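AA9 family lytic polysaccharide monooxygenase cel61B (Hypocrea jecorina, PDB 2VTC) oxidatively cleaves glycosidic bonds in crystalline and amorphous polysaccharides such as cellulose, using an active-site copper, a reductant and O2 or H2O2. Local coordinates at residues L63-P68 and G191-P196; P112-V117 and R177-A182; P226-N231 and T240-A245. One frame throughout, in Å; residues are numbered along the deposited sequence.

Contact 1. Residues L63-P68 and G191-P196; sequences LGFISP and GMQNYP. With NI (nickel (II) ion), chain E.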
ATOM      1  N   LEU A  63      -7.320 -12.598   2.073  1.00 27.26           N
ATOM      2  CA  LEU A  63      -7.043 -11.294   1.497  1.00 26.06           C
ATOM      3  C   LEU A  63      -7.741 -10.195   2.324  1.00 25.19           C
ATOM      4  O   LEU A  63      -8.212  -9.191   1.772  1.00 25.64           O
ATOM      5  CB  LEU A  63      -7.413 -11.267   0.003  1.00 26.23           C
ATOM      6  CG  LEU A  63      -6.913 -12.428  -0.872  1.00 26.77           C
ATOM      7  CD1 LEU A  63      -7.252 -12.191  -2.327  1.00 26.90           C
ATOM      8  CD2 LEU A  63      -5.382 -12.629  -0.727  1.00 28.14           C
ATOM      9  N   GLY A  64      -7.746 -10.405   3.638  1.00 23.54           N
ATOM     10  CA  GLY A  64      -8.327  -9.508   4.658  1.00 22.24           C
ATOM     11  C   GLY A  64      -7.461  -8.312   5.016  1.00 21.31           C
ATOM     12  O   GLY A  64      -6.671  -7.852   4.193  1.00 20.46           O
ATOM     13  N   PHE A  65      -7.636  -7.822   6.241  1.00 20.70           N
ATOM     14  CA  PHE A  65      -7.149  -6.497   6.642  1.00 20.70           C
ATOM     15  C   PHE A  65      -6.432  -6.479   7.998  1.00 20.22           C
ATOM     16  O   PHE A  65      -6.481  -7.461   8.770  1.00 21.16           O
ATOM     17  CB  PHE A  65      -8.335  -5.495   6.638  1.00 20.42           C
ATOM     18  CG  PHE A  65      -9.490  -5.922   7.520  1.00 21.52           C
ATOM     19  CD1 PHE A  65      -9.509  -5.599   8.869  1.00 19.98           C
ATOM     20  CD2 PHE A  65     -10.540  -6.664   6.988  1.00 23.07           C
ATOM     21  CE1 PHE A  65     -10.560  -6.017   9.702  1.00 25.07           C
ATOM     22  CE2 PHE A  65     -11.597  -7.071   7.807  1.00 23.70           C
ATOM     23  CZ  PHE A  65     -11.601  -6.745   9.140  1.00 20.08           C
ATOM     24  N   ILE A  66      -5.745  -5.365   8.277  1.00 19.08           N
ATOM     25  CA  ILE A  66      -5.111  -5.068   9.558  1.00 18.65           C
ATOM     26  C   ILE A  66      -5.998  -4.033  10.236  1.00 18.95           C
ATOM     27  O   ILE A  66      -6.455  -3.106   9.554  1.00 19.18           O
ATOM     28  CB  ILE A  66      -3.650  -4.496   9.337  1.00 18.13           C
ATOM     29  CG1 ILE A  66      -2.830  -5.455   8.456  1.00 18.84           C
ATOM     30  CG2 ILE A  66      -2.945  -4.169  10.639  1.00 17.49           C
ATOM     31  CD1 ILE A  66      -2.739  -6.875   8.985  1.00 19.13           C
ATOM     32  N   SER A  67      -6.261  -4.208  11.532  1.00 19.53           N
ATOM     33  CA  SER A  67      -7.219  -3.361  12.277  1.00 19.24           C
ATOM     34  C   SER A  67      -6.495  -2.318  13.138  1.00 19.53           C
ATOM     35  O   SER A  67      -5.289  -2.436  13.385  1.00 18.55           O
ATOM     36  CB  SER A  67      -8.175  -4.225  13.139  1.00 20.20           C
ATOM     37  OG  SER A  67      -8.869  -5.153  12.321  1.00 22.53           O
ATOM     38  N   PRO A  68      -7.189  -1.242  13.552  1.00 18.20           N
ATOM     39  CA  PRO A  68      -6.574  -0.235  14.410  1.00 18.09           C
ATOM     40  C   PRO A  68      -5.879  -0.769  15.673  1.00 18.76           C
ATOM     41  O   PRO A  68      -4.879  -0.181  16.117  1.00 18.05           O
ATOM     42  CB  PRO A  68      -7.740   0.725  14.732  1.00 17.41           C
ATOM     43  CG  PRO A  68      -8.606   0.605  13.545  1.00 18.01           C
ATOM     44  CD  PRO A  68      -8.560  -0.855  13.146  1.00 18.41           C
ATOM     45  N   GLY A 191     -12.994  -0.025  13.813  1.00 20.24           N
ATOM     46  CA  GLY A 191     -13.765  -0.357  12.609  1.00 19.99           C
ATOM     47  C   GLY A 191     -13.106  -0.182  11.252  1.00 17.90           C
ATOM     48  O   GLY A 191     -13.434  -0.907  10.315  1.00 19.24           O
ATOM     49  N   MET A 192     -12.186   0.786  11.151  1.00 18.00           N
ATOM     50  CA  MET A 192     -11.400   1.005   9.924  1.00 18.01           C
ATOM     51  C   MET A 192     -10.685  -0.282   9.510  1.00 17.42           C
ATOM     52  O   MET A 192     -10.154  -1.004  10.372  1.00 19.60           O
ATOM     53  CB  MET A 192     -10.369   2.126  10.152  1.00 17.43           C
ATOM     54  CG  MET A 192      -9.561   2.487   8.913  1.00 18.69           C
ATOM     55  SD  MET A 192     -10.519   3.003   7.449  1.00 20.64           S
ATOM     56  CE  MET A 192     -10.661   4.753   7.800  1.00 20.40           C
ATOM     57  N   GLN A 193     -10.691  -0.585   8.214  1.00 17.30           N
ATOM     58  CA  GLN A 193      -9.992  -1.777   7.721  1.00 17.30           C
ATOM     59  C   GLN A 193      -8.828  -1.356   6.833  1.00 17.20           C
ATOM     60  O   GLN A 193      -9.059  -0.833   5.750  1.00 16.54           O
ATOM     61  CB  GLN A 193     -10.918  -2.709   6.928  1.00 18.00           C
ATOM     62  CG  GLN A 193     -12.101  -3.243   7.744  1.00 19.60           C
ATOM     63  CD  GLN A 193     -13.121  -4.060   6.949  1.00 17.68           C
ATOM     64  OE1 GLN A 193     -14.062  -4.605   7.553  1.00 26.16           O
ATOM     65  NE2 GLN A 193     -12.977  -4.146   5.651  1.00 18.00           N
ATOM     66  N   ASN A 194      -7.581  -1.687   7.230  1.00 15.58           N
ATOM     67  CA  ASN A 194      -6.403  -1.307   6.423  1.00 15.84           C
ATOM     68  C   ASN A 194      -5.930  -2.465   5.543  1.00 15.31           C
ATOM     69  O   ASN A 194      -5.759  -3.598   6.047  1.00 17.01           O
ATOM     70  CB  ASN A 194      -5.217  -0.854   7.310  1.00 15.32           C
ATOM     71  CG  ASN A 194      -5.425   0.499   7.980  1.00 17.45           C
ATOM     72  OD1 ASN A 194      -4.529   1.378   7.945  1.00 21.21           O
ATOM     73  ND2 ASN A 194      -6.535   0.662   8.664  1.00 14.80           N
ATOM     74  N   TYR A 195      -5.672  -2.184   4.270  1.00 16.18           N
ATOM     75  CA  TYR A 195      -5.179  -3.197   3.326  1.00 16.27           C
ATOM     76  C   TYR A 195      -3.835  -2.753   2.719  1.00 15.72           C
ATOM     77  O   TYR A 195      -3.800  -2.352   1.567  1.00 16.29           O
ATOM     78  CB  TYR A 195      -6.186  -3.471   2.181  1.00 18.01           C
ATOM     79  CG  TYR A 195      -7.556  -3.974   2.630  1.00 18.87           C
ATOM     80  CD1 TYR A 195      -7.880  -5.335   2.548  1.00 18.04           C
ATOM     81  CD2 TYR A 195      -8.523  -3.085   3.145  1.00 18.43           C
ATOM     82  CE1 TYR A 195      -9.143  -5.814   2.988  1.00 20.46           C
ATOM     83  CE2 TYR A 195      -9.794  -3.552   3.579  1.00 19.44           C
ATOM     84  CZ  TYR A 195     -10.088  -4.909   3.487  1.00 20.90           C
ATOM     85  OH  TYR A 195     -11.340  -5.355   3.908  1.00 21.52           O
ATOM     86  N   PRO A 196      -2.730  -2.847   3.503  1.00 15.74           N
ATOM     87  CA  PRO A 196      -1.415  -2.469   2.950  1.00 15.82           C
ATOM     88  C   PRO A 196      -0.793  -3.584   2.103  1.00 15.67           C
ATOM     89  O   PRO A 196      -0.921  -4.772   2.430  1.00 15.78           O
ATOM     90  CB  PRO A 196      -0.564  -2.211   4.196  1.00 14.78           C
ATOM     91  CG  PRO A 196      -1.115  -3.129   5.237  1.00 15.35           C
ATOM     92  CD  PRO A 196      -2.640  -3.187   4.934  1.00 15.96           C
TER
HETATM   93 NI    NI E1231     -12.931  -6.652   2.471  1.00 23.54          NI
HETATM   94  O   HOH W   1     -11.035  -3.378  11.603  1.00 24.64           O
HETATM   95  O   HOH W   2     -14.589  -7.902   1.917  1.00 27.02           O
HETATM   96  O   HOH W   3     -13.142  -6.528   3.658  1.00 11.52           O
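Ile66 pairs with Asn194 in a single antiparallel, hydrogen-bonded bridge that ties the long loop between helices 38-47 and 75-78 to the start of strand 193-204, beside the metal site. Ile66 N donates to Asn194 O (2.8 Å) and Asn194 N returns a bond to Ile66 O (2.9 Å). Beside the bridge, Phe65 carries most of the side-chain contact. Its CG sits between the backbone N and the carbonyl carbon (chi1 56°), which lays the ring over the extended Gln193 chain. Gln193 CG stands 3.5 Å from the Phe65 ring centroid, almost on the normal, and the amide beyond it stacks within 6° of parallel. Toward Tyr195 the same ring presents its edge in an offset edge-to-face pair, while Phe65 CB rests 3.7 Å from Tyr195 CZ over the phenol face. An alanine at Phe65 would keep the CB over Tyr195 but remove the ring, probably opening a gap over Gln193, leaving its amide freer to turn and Tyr195 without this edge-to-face partner. Farther along, a water joins Ser67 OG to Met192 O. Tyr195 OH binds nickel at 2.5 Å in the copper site completed by His20 and His108, and Gln193 probably binds O2, as in relatives. The loop thus fixes by ring and CH-pi packing, rather than by charge, two side chains that line the oxidative centre.

Contact 2. Residues P112-V117 and R177-A182; sequences PIVTYV and RHELLA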
ATOM      1  N   PRO A 112     -10.373   6.299   1.726  1.00 17.42           N
ATOM      2  CA  PRO A 112      -9.243   6.866   0.988  1.00 17.41           C
ATOM      3  C   PRO A 112      -8.218   5.819   0.526  1.00 16.75           C
ATOM      4  O   PRO A 112      -8.257   4.660   0.944  1.00 17.08           O
ATOM      5  CB  PRO A 112      -8.593   7.783   2.019  1.00 17.22           C
ATOM      6  CG  PRO A 112      -8.791   7.037   3.336  1.00 18.56           C
ATOM      7  CD  PRO A 112     -10.194   6.420   3.182  1.00 17.21           C
ATOM      8  N   ILE A 113      -7.307   6.278  -0.315  1.00 16.62           N
ATOM      9  CA  ILE A 113      -6.209   5.460  -0.844  1.00 16.61           C
ATOM     10  C   ILE A 113      -4.918   6.245  -0.660  1.00 16.70           C
ATOM     11  O   ILE A 113      -4.855   7.423  -1.022  1.00 16.38           O
ATOM     12  CB  ILE A 113      -6.424   5.154  -2.359  1.00 17.19           C
ATOM     13  CG1 ILE A 113      -7.761   4.414  -2.565  1.00 17.14           C
ATOM     14  CG2 ILE A 113      -5.235   4.370  -2.924  1.00 16.59           C
ATOM     15  CD1 ILE A 113      -8.022   3.977  -3.987  1.00 18.38           C
ATOM     16  N   VAL A 114      -3.904   5.598  -0.057  1.00 16.28           N
ATOM     17  CA  VAL A 114      -2.610   6.261   0.179  1.00 15.88           C
ATOM     18  C   VAL A 114      -1.470   5.313  -0.243  1.00 15.40           C
ATOM     19  O   VAL A 114      -1.617   4.083  -0.174  1.00 15.86           O
ATOM     20  CB  VAL A 114      -2.433   6.662   1.679  1.00 16.71           C
ATOM     21  CG1 VAL A 114      -3.463   7.728   2.120  1.00 16.28           C
ATOM     22  CG2 VAL A 114      -2.526   5.425   2.599  1.00 18.60           C
ATOM     23  N   THR A 115      -0.355   5.903  -0.693  1.00 15.60           N
ATOM     24  CA  THR A 115       0.847   5.132  -1.050  1.00 15.09           C
ATOM     25  C   THR A 115       2.088   5.790  -0.446  1.00 14.89           C
ATOM     26  O   THR A 115       2.230   7.018  -0.457  1.00 14.84           O
ATOM     27  CB  THR A 115       1.019   5.004  -2.580  1.00 15.03           C
ATOM     28  OG1 THR A 115      -0.231   4.576  -3.142  1.00 17.00           O
ATOM     29  CG2 THR A 115       2.074   3.966  -2.956  1.00 15.08           C
ATOM     30  N   TYR A 116       2.974   4.942   0.075  1.00 15.20           N
ATOM     31  CA  TYR A 116       4.214   5.411   0.721  1.00 14.88           C
ATOM     32  C   TYR A 116       5.413   4.756   0.035  1.00 15.45           C
ATOM     33  O   TYR A 116       5.275   3.715  -0.647  1.00 16.14           O
ATOM     34  CB  TYR A 116       4.234   5.011   2.206  1.00 14.50           C
ATOM     35  CG  TYR A 116       3.087   5.538   3.056  1.00 14.56           C
ATOM     36  CD1 TYR A 116       3.219   6.701   3.810  1.00 14.46           C
ATOM     37  CD2 TYR A 116       1.866   4.838   3.121  1.00 13.97           C
ATOM     38  CE1 TYR A 116       2.157   7.196   4.586  1.00 15.60           C
ATOM     39  CE2 TYR A 116       0.808   5.314   3.888  1.00 15.91           C
ATOM     40  CZ  TYR A 116       0.962   6.480   4.627  1.00 14.82           C
ATOM     41  OH  TYR A 116      -0.081   6.941   5.415  1.00 16.73           O
ATOM     42  N   VAL A 117       6.587   5.344   0.268  1.00 15.93           N
ATOM     43  CA  VAL A 117       7.863   4.746  -0.170  1.00 15.93           C
ATOM     44  C   VAL A 117       8.884   4.786   0.972  1.00 15.77           C
ATOM     45  O   VAL A 117       8.828   5.664   1.815  1.00 15.51           O
ATOM     46  CB  VAL A 117       8.399   5.442  -1.448  1.00 16.18           C
ATOM     47  CG1 VAL A 117       8.714   6.901  -1.191  1.00 17.30           C
ATOM     48  CG2 VAL A 117       9.600   4.679  -2.059  1.00 16.71           C
ATOM     49  N   ARG A 177       4.606   1.000  -0.472  1.00 15.43           N
ATOM     50  CA  ARG A 177       3.542   0.465   0.375  1.00 15.13           C
ATOM     51  C   ARG A 177       2.244   1.150  -0.036  1.00 15.32           C
ATOM     52  O   ARG A 177       2.049   2.324   0.269  1.00 15.23           O
ATOM     53  CB  ARG A 177       3.874   0.709   1.855  1.00 14.76           C
ATOM     54  CG  ARG A 177       2.853   0.262   2.898  1.00 14.65           C
ATOM     55  CD  ARG A 177       3.299   0.761   4.267  1.00 14.35           C
ATOM     56  NE  ARG A 177       2.354   0.306   5.288  1.00 16.03           N
ATOM     57  CZ  ARG A 177       1.180   0.910   5.526  1.00 15.64           C
ATOM     58  NH1 ARG A 177       0.823   2.023   4.843  1.00 15.06           N
ATOM     59  NH2 ARG A 177       0.366   0.387   6.454  1.00 14.98           N
ATOM     60  N   HIS A 178       1.409   0.388  -0.757  1.00 15.48           N
ATOM     61  CA  HIS A 178       0.161   0.876  -1.355  1.00 15.67           C
ATOM     62  C   HIS A 178      -1.004   0.394  -0.478  1.00 15.31           C
ATOM     63  O   HIS A 178      -1.083  -0.814  -0.181  1.00 16.27           O
ATOM     64  CB  HIS A 178       0.058   0.311  -2.776  1.00 15.91           C
ATOM     65  CG  HIS A 178      -1.214   0.671  -3.491  1.00 17.88           C
ATOM     66  ND1 HIS A 178      -1.608   1.976  -3.717  1.00 18.42           N
ATOM     67  CD2 HIS A 178      -2.164  -0.115  -4.056  1.00 20.41           C
ATOM     68  CE1 HIS A 178      -2.762   1.975  -4.372  1.00 18.06           C
ATOM     69  NE2 HIS A 178      -3.119   0.722  -4.587  1.00 18.92           N
ATOM     70  N   GLU A 179      -1.901   1.304  -0.051  1.00 15.35           N
ATOM     71  CA  GLU A 179      -2.843   0.941   1.008  1.00 15.18           C
ATOM     72  C   GLU A 179      -4.250   1.496   0.819  1.00 15.80           C
ATOM     73  O   GLU A 179      -4.414   2.683   0.602  1.00 16.04           O
ATOM     74  CB  GLU A 179      -2.302   1.409   2.349  1.00 15.51           C
ATOM     75  CG  GLU A 179      -3.148   1.017   3.574  1.00 15.00           C
ATOM     76  CD  GLU A 179      -2.502   1.508   4.849  1.00 14.57           C
ATOM     77  OE1 GLU A 179      -1.901   2.627   4.837  1.00 14.98           O
ATOM     78  OE2 GLU A 179      -2.571   0.784   5.890  1.00 15.76           O
ATOM     79  N   LEU A 180      -5.246   0.623   0.953  1.00 16.61           N
ATOM     80  CA  LEU A 180      -6.651   1.038   0.929  1.00 16.57           C
ATOM     81  C   LEU A 180      -7.144   1.039   2.356  1.00 16.68           C
ATOM     82  O   LEU A 180      -6.939   0.069   3.102  1.00 16.57           O
ATOM     83  CB  LEU A 180      -7.502   0.068   0.089  1.00 16.48           C
ATOM     84  CG  LEU A 180      -6.960  -0.327  -1.284  1.00 17.48           C
ATOM     85  CD1 LEU A 180      -7.892  -1.305  -2.012  1.00 18.59           C
ATOM     86  CD2 LEU A 180      -6.676   0.838  -2.158  1.00 18.89           C
ATOM     87  N   LEU A 181      -7.797   2.128   2.761  1.00 16.15           N
ATOM     88  CA  LEU A 181      -8.366   2.176   4.108  1.00 17.35           C
ATOM     89  C   LEU A 181      -9.889   2.140   3.954  1.00 17.95           C
ATOM     90  O   LEU A 181     -10.518   3.200   3.796  1.00 18.42           O
ATOM     91  CB  LEU A 181      -7.953   3.433   4.858  1.00 18.10           C
ATOM     92  CG  LEU A 181      -6.454   3.510   5.250  1.00 19.72           C
ATOM     93  CD1 LEU A 181      -5.666   4.042   4.061  1.00 20.95           C
ATOM     94  CD2 LEU A 181      -6.292   4.408   6.446  1.00 23.48           C
ATOM     95  N   ALA A 182     -10.461   0.934   3.971  1.00 17.99           N
ATOM     96  CA  ALA A 182     -11.921   0.754   3.746  1.00 18.12           C
ATOM     97  C   ALA A 182     -12.675   1.191   4.998  1.00 18.43           C
ATOM     98  O   ALA A 182     -12.465   0.686   6.128  1.00 17.55           O
ATOM     99  CB  ALA A 182     -12.242  -0.707   3.343  1.00 18.59           C
TER
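The imidazole of His178 turns its edge to Thr115: ND1 donates to Thr115 OG1 at 3.0 Å, with the oxygen 4° out of the ring plane. Ile113 CG2 approaches the same ring obliquely, 3.7 Å from CE1. Phe99 stacks on the imidazole, and Trp101 NE1 bonds to its NE2, so the ring bridges to the other sheet of the AA9 beta-sandwich; Thr115 OG1 is bonded in addition to Gln138. The phenol of Tyr116 receives Glu179 OE1 near its plane, and Tyr116 CE2 in turn lies at the edge of the Arg177 guanidinium, 3.4 Å from NH1, with ring and guanidinium planes 67° apart.

These groups stand on an antiparallel ladder in the middle of the sheet, where strands 113-119 and 172-182 run side by side. Val114 with Glu179 and Tyr116 with Arg177 form its hydrogen-bonded pairs, each closed by two backbone bonds, and a further bond runs from Leu181 N to Pro112 O. Ile113, Thr115, His178 and Leu180 share one face; there Leu180 CD2 lies alongside Ile113 CG1 at 3.8 Å. Val114, Tyr116, Arg177 and Glu179 occupy the other, where buried charge is paired. Arg177, extended from CG to NE, is also bonded through NE and NH2 to the carbonyls of Val77 and Ile76, which probably steadies its charge. Tyr221 OH meets both Glu179 OE1 and the Tyr116 hydroxyl. The guanidinium grips the carboxylate end-on with two nitrogens: Arg177 NH1 reaches Glu179 OE1 at 2.8 Å and Arg177 NH2 reaches Glu179 OE2 at 3.0 Å, both from above the carboxylate plane.

Contact 3. Residues P226-N231 and T240-A245; sequences PGILFN and TIPGPA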
ATOM      1  N   PRO A 226      -8.812  11.534  13.305  1.00 21.81           N
ATOM      2  CA  PRO A 226     -10.066  12.023  12.708  1.00 21.80           C
ATOM      3  C   PRO A 226     -10.527  11.382  11.388  1.00 21.48           C
ATOM      4  O   PRO A 226     -11.740  11.393  11.100  1.00 22.34           O
ATOM      5  CB  PRO A 226      -9.816  13.541  12.571  1.00 22.02           C
ATOM      6  CG  PRO A 226      -8.326  13.691  12.546  1.00 23.04           C
ATOM      7  CD  PRO A 226      -7.855  12.629  13.510  1.00 21.73           C
ATOM      8  N   GLY A 227      -9.595  10.839  10.589  1.00 19.51           N
ATOM      9  CA  GLY A 227      -9.930  10.161   9.345  1.00 19.12           C
ATOM     10  C   GLY A 227      -9.935   8.650   9.478  1.00 17.82           C
ATOM     11  O   GLY A 227     -10.187   7.927   8.506  1.00 18.45           O
ATOM     12  N   ILE A 228      -9.668   8.183  10.702  1.00 18.65           N
ATOM     13  CA  ILE A 228      -9.702   6.753  11.031  1.00 18.50           C
ATOM     14  C   ILE A 228     -11.043   6.397  11.704  1.00 19.13           C
ATOM     15  O   ILE A 228     -11.670   5.372  11.372  1.00 18.79           O
ATOM     16  CB  ILE A 228      -8.525   6.352  11.978  1.00 19.03           C
ATOM     17  CG1 ILE A 228      -7.167   6.460  11.256  1.00 18.18           C
ATOM     18  CG2 ILE A 228      -8.747   4.941  12.635  1.00 19.01           C
ATOM     19  CD1 ILE A 228      -6.964   5.539  10.046  1.00 18.88           C
ATOM     20  N   LEU A 229     -11.441   7.268  12.628  1.00 19.62           N
ATOM     21  CA  LEU A 229     -12.701   7.123  13.378  1.00 20.49           C
ATOM     22  C   LEU A 229     -13.639   8.289  13.013  1.00 19.80           C
ATOM     23  O   LEU A 229     -13.431   9.415  13.461  1.00 19.64           O
ATOM     24  CB  LEU A 229     -12.416   7.128  14.867  1.00 20.08           C
ATOM     25  CG  LEU A 229     -13.599   6.965  15.847  1.00 22.21           C
ATOM     26  CD1 LEU A 229     -14.198   5.566  15.742  1.00 22.78           C
ATOM     27  CD2 LEU A 229     -13.171   7.289  17.264  1.00 22.12           C
ATOM     28  N   PHE A 230     -14.624   7.986  12.177  1.00 20.57           N
ATOM     29  CA  PHE A 230     -15.520   9.013  11.615  1.00 20.60           C
ATOM     30  C   PHE A 230     -16.745   8.361  11.013  1.00 21.42           C
ATOM     31  O   PHE A 230     -16.759   7.167  10.725  1.00 21.30           O
ATOM     32  CB  PHE A 230     -14.777   9.879  10.565  1.00 20.44           C
ATOM     33  CG  PHE A 230     -14.634   9.215   9.222  1.00 20.39           C
ATOM     34  CD1 PHE A 230     -15.466   9.564   8.156  1.00 19.16           C
ATOM     35  CD2 PHE A 230     -13.666   8.228   9.011  1.00 18.55           C
ATOM     36  CE1 PHE A 230     -15.371   8.936   6.924  1.00 18.44           C
ATOM     37  CE2 PHE A 230     -13.536   7.609   7.778  1.00 18.75           C
ATOM     38  CZ  PHE A 230     -14.378   7.958   6.713  1.00 20.14           C
ATOM     39  N   ASN A 231     -17.790   9.164  10.782  1.00 22.45           N
ATOM     40  CA  ASN A 231     -19.026   8.639  10.241  1.00 23.17           C
ATOM     41  C   ASN A 231     -19.063   8.778   8.715  1.00 23.15           C
ATOM     42  O   ASN A 231     -19.122   9.895   8.208  1.00 24.56           O
ATOM     43  CB  ASN A 231     -20.222   9.375  10.888  1.00 23.09           C
ATOM     44  CG  ASN A 231     -21.558   8.793  10.486  1.00 24.70           C
ATOM     45  OD1 ASN A 231     -21.640   7.773   9.798  1.00 25.83           O
ATOM     46  ND2 ASN A 231     -22.637   9.469  10.909  1.00 27.05           N
ATOM     47  N   THR A 240      -9.915  14.675   6.918  1.00 24.01           N
ATOM     48  CA  THR A 240      -8.457  14.659   7.106  1.00 23.65           C
ATOM     49  C   THR A 240      -7.964  13.258   6.729  1.00 22.40           C
ATOM     50  O   THR A 240      -8.188  12.292   7.462  1.00 23.32           O
ATOM     51  CB  THR A 240      -8.085  14.957   8.567  1.00 24.00           C
ATOM     52  OG1 THR A 240      -8.618  16.232   8.964  1.00 25.95           O
ATOM     53  CG2 THR A 240      -6.549  14.970   8.758  1.00 24.00           C
ATOM     54  N   ILE A 241      -7.315  13.149   5.578  1.00 21.81           N
ATOM     55  CA  ILE A 241      -6.771  11.874   5.131  1.00 20.71           C
ATOM     56  C   ILE A 241      -5.713  11.429   6.159  1.00 20.49           C
ATOM     57  O   ILE A 241      -4.826  12.211   6.500  1.00 21.03           O
ATOM     58  CB  ILE A 241      -6.170  11.953   3.713  1.00 21.20           C
ATOM     59  CG1 ILE A 241      -7.226  12.443   2.706  1.00 20.71           C
ATOM     60  CG2 ILE A 241      -5.630  10.565   3.299  1.00 20.48           C
ATOM     61  CD1 ILE A 241      -6.671  12.798   1.325  1.00 20.61           C
ATOM     62  N   PRO A 242      -5.824  10.192   6.674  1.00 20.02           N
ATOM     63  CA  PRO A 242      -4.860   9.743   7.695  1.00 19.37           C
ATOM     64  C   PRO A 242      -3.390   9.677   7.232  1.00 18.21           C
ATOM     65  O   PRO A 242      -3.102   9.641   6.028  1.00 18.13           O
ATOM     66  CB  PRO A 242      -5.342   8.322   8.027  1.00 19.50           C
ATOM     67  CG  PRO A 242      -6.808   8.313   7.672  1.00 20.06           C
ATOM     68  CD  PRO A 242      -6.850   9.167   6.408  1.00 19.66           C
ATOM     69  N   GLY A 243      -2.488   9.622   8.204  1.00 18.32           N
ATOM     70  CA  GLY A 243      -1.060   9.480   7.916  1.00 18.03           C
ATOM     71  C   GLY A 243      -0.351  10.821   7.864  1.00 18.76           C
ATOM     72  O   GLY A 243      -0.969  11.867   7.894  1.00 18.90           O
ATOM     73  N   PRO A 244       0.974  10.788   7.774  1.00 18.63           N
ATOM     74  CA  PRO A 244       1.793  11.999   7.707  1.00 19.19           C
ATOM     75  C   PRO A 244       1.667  12.743   6.372  1.00 19.57           C
ATOM     76  O   PRO A 244       1.039  12.248   5.410  1.00 19.30           O
ATOM     77  CB  PRO A 244       3.211  11.464   7.916  1.00 19.59           C
ATOM     78  CG  PRO A 244       3.161  10.044   7.389  1.00 19.04           C
ATOM     79  CD  PRO A 244       1.775   9.547   7.753  1.00 18.61           C
ATOM     80  N   ALA A 245       2.279  13.924   6.322  1.00 20.91           N
ATOM     81  CA  ALA A 245       2.140  14.830   5.179  1.00 22.21           C
ATOM     82  C   ALA A 245       2.710  14.284   3.866  1.00 22.43           C
ATOM     83  O   ALA A 245       3.768  13.633   3.846  1.00 22.22           O
ATOM     84  CB  ALA A 245       2.772  16.171   5.510  1.00 22.46           C
TER
HETATM   85  O   HOH W   4     -12.021  13.707   9.099  1.00 28.44           O
HETATM   86  O   HOH W   5      -6.903  11.260  10.027  1.00 22.01           O
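Gly227 presses its backbone against Thr240 and Pro242, forming the tight part of an otherwise sparse meeting between two segments of the irregular C-terminal region that follows strand 215-216. Gly227 CA comes to 3.3 Å from Thr240 O in a CA-H...O contact, and a CB here would run straight into that oxygen. Beside this contact one water bridges the pair, accepting from Gly227 N at 2.8 Å and donating to Thr240 O at 3.0 Å. The Pro242 ring closes on the same glycine, with CG 3.5 Å from Gly227 O, an oxygen that also accepts a hydrogen bond from Tyr239. Ile228 adds the apolar end of the contact: a bend at its second torsion (chi2 -63°) carries CD1 toward the proline, 3.7 Å from Pro242 CG.

The other flank is looser. Pro226 CG and Thr240 CB, both on exposed residues, approach no closer than 4.2 Å. A second water, well apart from the first, accepts from Thr240 N and makes a weak bond to Pro226 O. No direct hydrogen bond joins the segments; water takes that role.

Beneath these segments lies the sandwich. Ile228 and Pro242 both rest on Leu181 of strand 172-182, and Lys136 of strand 133-143 donates to the carbonyls of Pro242 and Pro244. Ile241 and Pro244 settle on Val114 and Tyr116 of strand 113-119, laying the chain's end across the sheet.

How the contacts relate
Contact 2 is the core of the three, a continuous ladder with paired charges buried on one face; contact 3 lies at the periphery and relies on apolar touches and water, and contact 1 is partly buried beside the metal. Contacts 1 and 2 belong to the same sheet: strands 172-182 and 193-204 are neighbours, probably bonded through Tyr195 N to Leu180 O and Ala182 N to Gln193 O, so the strand bearing the metal-binding tyrosine is the direct neighbour of the interior ladder. Contact 3 lays irregular chain over one face of the ladder of contact 2, the one with Val114 and Tyr116. It meets contact 1 through Met192, whose CE packs on Gly227 and Phe230.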